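Local coordinates for ABC transporter substrate-binding protein-branched chain amino acid transport (Streptococcus pneumoniae, PDB 4GNR) that binds isoleucine, and probably other branched-chain amino acids, between two lobes and probably delivers them to an ABC transporter for import, at residues A[122-126]-A[127-131]; A[30-33]-A[34-37]; A[215-219]-A[220-224]; A[187-190]-A[191-194]. All blocks are in the same frame, centred on the assembly; numbering follows the deposited sequence.

Contact 1: A[122-126]-A[127-131]; sequences GTFQD and SFQGK
Gln125 and Gln129 begin the helical bonding here: Gln125, at the N-cap position, accepts Gln129 N at its carbonyl O (3.0 Å), and Gly130 N to Asp126 O (2.9 Å) adds the next i to i+4 bond. Residues 123-125 before them are extended, and Phe124 lies against the first turn. With chi1 at 46° its CG sits between the backbone N and carbonyl carbon, and the side chain crosses that of Phe128 at about a right angle. Two pieces of evidence define this aromatic pair. The ring planes are near parallel, 17° apart, but slid so far that they barely overlap, with the Phe124 and Phe128 centroids 5.1 Å apart; what lies over the Phe128 face is instead Phe124 CB, a CH-pi contact 3.8 Å from the centroid. On the same side of its plane as Phe128, the Phe124 ring meets the Gln129 amide obliquely, CE2 to CD 3.7 Å. That amide runs alongside the Asp126 carboxylate, and NE2 gives OD1 a weak bond of 3.2 Å. Stronger partners lie elsewhere: Thr108 OG1 for Asp126 OD1, and Asp229 N for Gln129 OE1. Thr108 and Asp229 both line the isoleucine pocket, and the Gln129 side chain is about 5 Å from the bound isoleucine. Strand 119-121 leads into the turn, helix 155-167 packs on Asp126, and strands 248-252 and 335-341 meet Phe124 through Ile251 and Ala335.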
loop_
_atom_site.group_PDB
_atom_site.type_symbol
_atom_site.label_atom_id
_atom_site.label_comp_id
_atom_site.label_asym_id
_atom_site.label_seq_id
_atom_site.Cartn_x
_atom_site.Cartn_y
_atom_site.Cartn_z
ATOM N N GLY A 122 -9.101 -0.626 -0.961
ATOM C CA GLY A 122 -8.949 -1.967 -0.412
ATOM C C GLY A 122 -8.228 -2.115 0.914
ATOM O O GLY A 122 -8.165 -3.209 1.441
ATOM N N THR A 123 -7.732 -1.010 1.450
ATOM C CA THR A 123 -6.842 -1.031 2.612
ATOM C C THR A 123 -7.286 -0.111 3.751
ATOM O O THR A 123 -8.357 0.508 3.722
ATOM C CB THR A 123 -5.398 -0.659 2.093
ATOM O OG1 THR A 123 -4.439 -0.955 3.110
ATOM C CG2 THR A 123 -5.330 0.790 1.668
ATOM N N PHE A 124 -6.465 -0.079 4.799
ATOM C CA PHE A 124 -6.659 0.774 5.955
ATOM C C PHE A 124 -6.209 2.223 5.636
ATOM O O PHE A 124 -5.764 2.525 4.527
ATOM C CB PHE A 124 -5.963 0.158 7.191
ATOM C CG PHE A 124 -4.551 -0.344 6.918
ATOM C CD1 PHE A 124 -4.245 -1.685 7.087
ATOM C CD2 PHE A 124 -3.545 0.508 6.470
ATOM C CE1 PHE A 124 -2.954 -2.166 6.830
ATOM C CE2 PHE A 124 -2.260 0.021 6.180
ATOM C CZ PHE A 124 -1.977 -1.312 6.351
ATOM N N GLN A 125 -6.326 3.112 6.619
ATOM C CA GLN A 125 -6.009 4.541 6.448
ATOM C C GLN A 125 -4.834 5.009 7.291
ATOM O O GLN A 125 -4.397 4.338 8.252
ATOM C CB GLN A 125 -7.249 5.435 6.680
ATOM C CG GLN A 125 -8.249 5.476 5.515
ATOM C CD GLN A 125 -8.882 4.138 5.213
ATOM O OE1 GLN A 125 -9.493 3.513 6.086
ATOM N NE2 GLN A 125 -8.786 3.705 3.974
ATOM N N ASP A 126 -4.335 6.197 6.948
ATOM C CA ASP A 126 -3.157 6.765 7.619
ATOM C C ASP A 126 -3.391 7.091 9.082
ATOM O O ASP A 126 -2.461 6.934 9.883
ATOM C CB ASP A 126 -2.652 7.963 6.844
ATOM C CG ASP A 126 -2.128 7.570 5.471
ATOM O OD1 ASP A 126 -1.662 6.424 5.315
ATOM O OD2 ASP A 126 -2.195 8.420 4.565
ATOM N N SER A 127 -4.583 7.527 9.449
ATOM C CA SER A 127 -4.853 7.813 10.861
ATOM C C SER A 127 -4.640 6.535 11.692
ATOM O O SER A 127 -3.957 6.542 12.723
ATOM C CB SER A 127 -6.264 8.345 11.012
ATOM O OG SER A 127 -7.187 7.425 10.471
ATOM N N PHE A 128 -5.205 5.443 11.196
ATOM C CA PHE A 128 -5.092 4.093 11.782
ATOM C C PHE A 128 -3.599 3.728 11.890
ATOM O O PHE A 128 -3.149 3.253 12.941
ATOM C CB PHE A 128 -5.904 3.166 10.855
ATOM C CG PHE A 128 -5.736 1.668 11.009
ATOM C CD1 PHE A 128 -6.705 0.888 11.608
ATOM C CD2 PHE A 128 -4.684 1.017 10.396
ATOM C CE1 PHE A 128 -6.584 -0.499 11.628
ATOM C CE2 PHE A 128 -4.583 -0.352 10.402
ATOM C CZ PHE A 128 -5.549 -1.107 11.020
ATOM N N GLN A 129 -2.814 3.956 10.824
ATOM C CA GLN A 129 -1.391 3.648 10.874
ATOM C C GLN A 129 -0.652 4.436 11.967
ATOM O O GLN A 129 0.162 3.889 12.708
ATOM C CB GLN A 129 -0.692 3.873 9.538
ATOM C CG GLN A 129 -1.216 2.986 8.422
ATOM C CD GLN A 129 -0.230 2.915 7.269
ATOM O OE1 GLN A 129 0.802 2.252 7.368
ATOM N NE2 GLN A 129 -0.554 3.562 6.163
ATOM N N GLY A 130 -0.918 5.734 12.036
ATOM C CA GLY A 130 -0.224 6.564 13.039
ATOM C C GLY A 130 -0.524 6.148 14.469
ATOM O O GLY A 130 0.351 6.186 15.338
ATOM N N LYS A 131 -1.768 5.753 14.712
ATOM C CA LYS A 131 -2.194 5.291 16.045
ATOM C C LYS A 131 -1.490 3.991 16.410
ATOM O O LYS A 131 -1.016 3.822 17.526
ATOM C CB LYS A 131 -3.716 5.088 16.090
ATOM C CG LYS A 131 -4.540 6.340 16.028
ATOM C CD LYS A 131 -6.009 6.032 15.823
ATOM C CE LYS A 131 -6.860 7.254 15.718
ATOM N NZ LYS A 131 -8.207 6.796 15.340
#

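Contact 2: A[30-33]-A[34-37]; sequences GAQL and AVDE
Gln32 and Asp36, one helical turn apart, lean together over the backbone, their side chains crossing obliquely with amide and carboxylate planes 44° apart. The Gln32 chain leaves with CG opposite the backbone N (chi1 -172°) and then bends at chi2, which swings the amide along the helix toward Asp36. NE2 donates to Asp36 OD1 at 2.9 Å with a fairly straight N-H...O angle of 158°. The two planes take part unequally: OD1 lies in the plane of the Gln32 amide, whereas NE2 meets the carboxylate from above its plane. The second oxygen, Asp36 OD2, forms a salt bridge with Lys274, so both carboxylate oxygens are engaged. Leu33 and Glu37 form the next i to i+4 pair, with Leu33 CD1 3.8 Å from Glu37 OE2, while Glu37 OE1 bonds Tyr287 OH. Under these pairs, Asp36 N to Gln32 O (2.9 Å) and Glu37 N to Leu33 O (3.0 Å) keep the helical pattern. Val35 turns instead to the sheet, touching Phe12, Ile49 and Val51, and Ala34 packs on helix 281-297. A helix so covered is characteristic of the beta-alpha-beta unit formed by strand 7-14, helix 21-40 and strand 48-55 in a periplasmic binding protein lobe.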
loop_
_atom_site.group_PDB
_atom_site.type_symbol
_atom_site.label_atom_id
_atom_site.label_comp_id
_atom_site.label_asym_id
_atom_site.label_seq_id
_atom_site.Cartn_x
_atom_site.Cartn_y
_atom_site.Cartn_z
ATOM N N GLY A 30 0.407 -8.946 -8.967
ATOM C CA GLY A 30 -0.677 -9.610 -8.236
ATOM C C GLY A 30 -2.009 -9.574 -9.008
ATOM O O GLY A 30 -2.743 -10.567 -9.055
ATOM N N ALA A 31 -2.314 -8.412 -9.593
ATOM C CA ALA A 31 -3.544 -8.253 -10.367
ATOM C C ALA A 31 -3.545 -9.165 -11.596
ATOM O O ALA A 31 -4.547 -9.802 -11.908
ATOM C CB ALA A 31 -3.720 -6.788 -10.756
ATOM N N GLN A 32 -2.422 -9.200 -12.302
ATOM C CA GLN A 32 -2.353 -10.034 -13.511
ATOM C C GLN A 32 -2.478 -11.524 -13.162
ATOM O O GLN A 32 -3.071 -12.294 -13.925
ATOM C CB GLN A 32 -1.071 -9.762 -14.296
ATOM C CG GLN A 32 -1.074 -10.462 -15.658
ATOM C CD GLN A 32 -2.116 -9.900 -16.616
ATOM O OE1 GLN A 32 -2.127 -8.697 -16.888
ATOM N NE2 GLN A 32 -2.953 -10.764 -17.170
ATOM N N LEU A 33 -1.898 -11.937 -12.024
ATOM C CA LEU A 33 -2.024 -13.334 -11.587
ATOM C C LEU A 33 -3.512 -13.672 -11.395
ATOM O O LEU A 33 -3.982 -14.725 -11.836
ATOM C CB LEU A 33 -1.243 -13.563 -10.307
ATOM C CG LEU A 33 -1.304 -14.969 -9.714
ATOM C CD1 LEU A 33 -0.719 -15.992 -10.682
ATOM C CD2 LEU A 33 -0.628 -14.996 -8.352
ATOM N N ALA A 34 -4.247 -12.796 -10.715
ATOM C CA ALA A 34 -5.676 -13.020 -10.507
ATOM C C ALA A 34 -6.404 -13.119 -11.858
ATOM O O ALA A 34 -7.235 -14.012 -12.050
ATOM C CB ALA A 34 -6.267 -11.924 -9.646
ATOM N N VAL A 35 -6.135 -12.172 -12.769
ATOM C CA VAL A 35 -6.789 -12.212 -14.083
ATOM C C VAL A 35 -6.507 -13.542 -14.790
ATOM O O VAL A 35 -7.393 -14.175 -15.348
ATOM C CB VAL A 35 -6.369 -11.027 -14.961
ATOM C CG1 VAL A 35 -6.837 -11.247 -16.379
ATOM C CG2 VAL A 35 -6.915 -9.733 -14.383
ATOM N N ASP A 36 -5.243 -13.932 -14.808
ATOM C CA ASP A 36 -4.858 -15.179 -15.492
ATOM C C ASP A 36 -5.619 -16.370 -14.946
ATOM O O ASP A 36 -6.082 -17.238 -15.702
ATOM C CB ASP A 36 -3.349 -15.386 -15.413
ATOM C CG ASP A 36 -2.555 -14.376 -16.246
ATOM O OD1 ASP A 36 -3.115 -13.653 -17.100
ATOM O OD2 ASP A 36 -1.332 -14.393 -16.065
ATOM N N GLU A 37 -5.707 -16.455 -13.633
ATOM C CA GLU A 37 -6.409 -17.568 -12.997
ATOM C C GLU A 37 -7.892 -17.555 -13.297
ATOM O O GLU A 37 -8.482 -18.590 -13.621
ATOM C CB GLU A 37 -6.166 -17.561 -11.497
ATOM C CG GLU A 37 -4.724 -17.876 -11.138
ATOM C CD GLU A 37 -4.455 -17.793 -9.644
ATOM O OE1 GLU A 37 -5.302 -17.209 -8.945
ATOM O OE2 GLU A 37 -3.372 -18.240 -9.192
#

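Contact 3: A[215-219]-A[220-224]; sequences QARGM and GIDKP
A Schellman motif closes helix 206-218, and Arg217 and Ile221 tie the loop beyond it back to the last turn. Its two signature bonds are Ile221 N to Ala216 O (3.0 Å) and Gly220 N to Arg217 O (3.0 Å). Gly220, the C-prime residue, has phi 91°, where a CB would be jammed against the carbonyl O of Met219. The motif's apolar contact is Ala216 CB to Ile221 CB, 4.2 Å, with Met219 CG near Ile221 CD1. The Arg217 chain bends at chi2 (-81°) and carries the guanidinium along the departing loop, where NH1 donates to Ile221 O (2.8 Å), an acceptor in the guanidinium plane. NH1 and NH2 also grip Lys223 O end-on, each at 2.9 Å, both from the same face of that carbonyl's plane. Asp222 O lies over one guanidinium face, so three successive carbonyls contact the group, two of them at its edge. A water donates to Arg217 O (2.8 Å) and Asp222 OD1 (2.7 Å), bridging helix end and loop. Arg217 NH2 also bonds Ser246 O. The loop leads into strand 225-227, with Arg217 against Ile248 of strand 248-252, while Ala216 and Met219 pack on Leu189 of helix 186-193.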
loop_
_atom_site.group_PDB
_atom_site.type_symbol
_atom_site.label_atom_id
_atom_site.label_comp_id
_atom_site.label_asym_id
_atom_site.label_seq_id
_atom_site.Cartn_x
_atom_site.Cartn_y
_atom_site.Cartn_z
ATOM N N GLN A 215 21.932 5.075 5.809
ATOM C CA GLN A 215 22.780 6.130 6.364
ATOM C C GLN A 215 22.774 6.184 7.893
ATOM O O GLN A 215 23.810 6.458 8.520
ATOM C CB GLN A 215 22.427 7.466 5.737
ATOM C CG GLN A 215 22.799 7.493 4.252
ATOM C CD GLN A 215 22.346 8.727 3.500
ATOM O OE1 GLN A 215 22.436 9.845 3.997
ATOM N NE2 GLN A 215 21.891 8.520 2.252
ATOM N N ALA A 216 21.628 5.926 8.502
ATOM C CA ALA A 216 21.522 5.939 9.965
ATOM C C ALA A 216 22.390 4.843 10.556
ATOM O O ALA A 216 23.227 5.086 11.436
ATOM C CB ALA A 216 20.059 5.788 10.412
ATOM N N ARG A 217 22.189 3.634 10.067
ATOM C CA ARG A 217 22.961 2.489 10.549
ATOM C C ARG A 217 24.445 2.699 10.240
ATOM O O ARG A 217 25.316 2.380 11.053
ATOM C CB ARG A 217 22.391 1.235 9.900
ATOM C CG ARG A 217 20.915 0.960 10.251
ATOM C CD ARG A 217 20.779 0.296 11.597
ATOM N NE ARG A 217 19.368 -0.002 11.951
ATOM C CZ ARG A 217 18.574 0.708 12.763
ATOM N NH1 ARG A 217 18.991 1.824 13.331
ATOM N NH2 ARG A 217 17.362 0.262 13.039
ATOM N N GLY A 218 24.734 3.275 9.072
ATOM C CA GLY A 218 26.125 3.533 8.677
ATOM C C GLY A 218 26.845 4.456 9.649
ATOM O O GLY A 218 28.051 4.328 9.869
ATOM N N MET A 219 26.131 5.415 10.217
ATOM C CA MET A 219 26.761 6.314 11.173
ATOM C C MET A 219 26.600 5.865 12.631
ATOM O O MET A 219 26.871 6.626 13.562
ATOM C CB MET A 219 26.399 7.773 10.986
ATOM C CG MET A 219 24.994 8.078 11.315
ATOM S SD MET A 219 24.643 9.869 11.303
ATOM C CE MET A 219 24.893 10.234 9.579
ATOM N N GLY A 220 26.193 4.621 12.837
ATOM C CA GLY A 220 26.112 4.101 14.204
ATOM C C GLY A 220 24.840 4.217 14.983
ATOM O O GLY A 220 24.846 4.014 16.195
ATOM N N ILE A 221 23.773 4.611 14.308
ATOM C CA ILE A 221 22.458 4.683 14.960
ATOM C C ILE A 221 21.855 3.291 14.795
ATOM O O ILE A 221 21.569 2.860 13.678
ATOM C CB ILE A 221 21.568 5.707 14.317
ATOM C CG1 ILE A 221 22.156 7.107 14.497
ATOM C CG2 ILE A 221 20.161 5.641 14.928
ATOM C CD1 ILE A 221 21.447 8.170 13.683
ATOM N N ASP A 222 21.669 2.614 15.930
ATOM C CA ASP A 222 21.152 1.234 15.985
ATOM C C ASP A 222 19.741 1.050 16.498
ATOM O O ASP A 222 19.167 -0.036 16.376
ATOM C CB ASP A 222 22.091 0.397 16.868
ATOM C CG ASP A 222 23.449 0.272 16.281
ATOM O OD1 ASP A 222 23.537 0.371 15.043
ATOM O OD2 ASP A 222 24.411 0.061 17.048
ATOM N N LYS A 223 19.187 2.094 17.087
ATOM C CA LYS A 223 17.848 2.038 17.666
ATOM C C LYS A 223 16.780 1.717 16.614
ATOM O O LYS A 223 16.971 1.919 15.411
ATOM C CB LYS A 223 17.494 3.350 18.378
ATOM C CG LYS A 223 18.166 3.575 19.745
ATOM C CD LYS A 223 17.690 2.572 20.835
ATOM C CE LYS A 223 18.323 2.787 22.175
ATOM N NZ LYS A 223 17.817 1.782 23.151
ATOM N N PRO A 224 15.633 1.191 17.071
ATOM C CA PRO A 224 14.556 0.862 16.138
ATOM C C PRO A 224 14.162 1.997 15.210
ATOM O O PRO A 224 14.074 3.149 15.636
ATOM C CB PRO A 224 13.395 0.527 17.084
ATOM C CG PRO A 224 14.075 -0.076 18.292
ATOM C CD PRO A 224 15.312 0.793 18.456
HETATM O O HOH W 1 25.360 0.480 13.077
#

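Contact 4: A[187-190]-A[191-194]; sequences AALT and KMKG
Lys191 and Ala187 are joined one turn apart on helix 186-193, a short helix on the lobe containing the mixed sheet of this periplasmic binding protein fold. Lys191 N donates to Ala187 O at 3.1 Å. Beyond CB the Lys191 chain is fully extended and leads away from the preceding turn, and in the conformer described NZ makes a salt bridge with Glu176. Met192 is the buried member: its N bonds Ala188 O (3.0 Å), and its side chain then passes that same carbonyl, CG lying 3.2 Å from Ala188 O. With CG opposite the carbonyl carbon (chi1 -63°) and the rest extended, the thioether runs back along the helix, bringing CE to 4.1 Å from Ala188 CB. Val147 and Tyr149 of strand 145-151 receive Met192 on the sheet side, and Tyr149 also touches Ala188. Lys193 N donates to Leu189 O, 3.0 Å away and nearly along the C=O axis. Its side chain is likewise straight, carrying NZ to a hydrogen bond with Met219 O at the end of helix 206-218. Gly194 follows in the loop. Leu189 closes the apolar patch by crossing Met192 at a slant, with CD2 3.8 Å from SD.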
loop_
_atom_site.group_PDB
_atom_site.type_symbol
_atom_site.label_atom_id
_atom_site.label_comp_id
_atom_site.label_asym_id
_atom_site.label_seq_id
_atom_site.Cartn_x
_atom_site.Cartn_y
_atom_site.Cartn_z
ATOM N N ALA A 187 22.937 15.531 7.397
ATOM C CA ALA A 187 22.798 16.606 8.393
ATOM C C ALA A 187 21.789 16.279 9.466
ATOM O O ALA A 187 22.049 16.467 10.663
ATOM C CB ALA A 187 22.452 17.934 7.711
ATOM N N ALA A 188 20.616 15.830 9.049
ATOM C CA ALA A 188 19.576 15.496 10.015
ATOM C C ALA A 188 19.993 14.346 10.908
ATOM O O ALA A 188 19.774 14.369 12.115
ATOM C CB ALA A 188 18.262 15.185 9.315
ATOM N N LEU A 189 20.542 13.299 10.298
ATOM C CA LEU A 189 20.950 12.132 11.061
ATOM C C LEU A 189 22.047 12.490 12.079
ATOM O O LEU A 189 22.030 12.024 13.213
ATOM C CB LEU A 189 21.343 10.994 10.119
ATOM C CG LEU A 189 20.189 10.350 9.353
ATOM C CD1 LEU A 189 20.738 9.405 8.302
ATOM C CD2 LEU A 189 19.255 9.602 10.314
ATOM N N THR A 190 22.993 13.318 11.654
ATOM C CA THR A 190 24.077 13.758 12.558
ATOM C C THR A 190 23.478 14.479 13.764
ATOM O O THR A 190 23.904 14.300 14.894
ATOM C CB THR A 190 25.087 14.636 11.844
ATOM O OG1 THR A 190 25.715 13.835 10.836
ATOM C CG2 THR A 190 26.146 15.186 12.799
ATOM N N LYS A 191 22.495 15.330 13.487
ATOM C CA LYS A 191 21.774 16.084 14.527
ATOM C C LYS A 191 21.030 15.164 15.523
ATOM O O LYS A 191 20.911 15.500 16.709
ATOM C CB LYS A 191 20.795 17.070 13.905
ATOM C CG LYS A 191 20.033 17.841 14.954
ATOM C CD LYS A 191 19.054 18.788 14.346
ATOM C CE LYS A 191 18.334 19.555 15.421
ATOM N NZ LYS A 191 17.386 20.484 14.803
ATOM N N MET A 192 20.448 14.074 15.008
ATOM C CA MET A 192 19.738 13.073 15.833
ATOM C C MET A 192 20.616 12.205 16.717
ATOM O O MET A 192 20.272 11.933 17.847
ATOM C CB MET A 192 18.966 12.090 14.939
ATOM C CG MET A 192 17.914 12.736 14.142
ATOM S SD MET A 192 17.299 11.592 12.933
ATOM C CE MET A 192 16.327 12.804 12.064
ATOM N N LYS A 193 21.755 11.796 16.182
ATOM C CA LYS A 193 22.681 10.863 16.833
ATOM C C LYS A 193 23.151 11.179 18.247
ATOM O O LYS A 193 23.316 10.301 19.107
ATOM C CB LYS A 193 23.895 10.668 15.929
ATOM C CG LYS A 193 24.860 9.641 16.437
ATOM C CD LYS A 193 26.024 9.508 15.493
ATOM C CE LYS A 193 27.059 8.521 15.980
ATOM N NZ LYS A 193 28.210 8.468 15.034
ATOM N N GLY A 194 23.359 12.459 18.464
ATOM C CA GLY A 194 23.833 13.011 19.717
ATOM C C GLY A 194 22.773 13.201 20.765
ATOM O O GLY A 194 23.042 13.806 21.807
#

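All four contacts are local, between neighbouring residues of one continuous stretch, yet their surroundings differ. Contact 2 is buried in one lobe, on the opposite side of the chain's centre from contacts 3 and 4, its centre about 39 and 45 Å from theirs. Contact 1, closest to the chain's centre, combines aromatic packing with polar groups that reach pocket residues. Contacts 3 and 4 lie toward the periphery, with several exposed residues, and they touch, the helix of contact 4 packing on the helix end of contact 3. The chemistry shifts accordingly, from a helix start in contact 1 and mid-helix pairing in contact 2 to helix ends in contacts 3 and 4, where arginine and lysine side chains donate to backbone carbonyls.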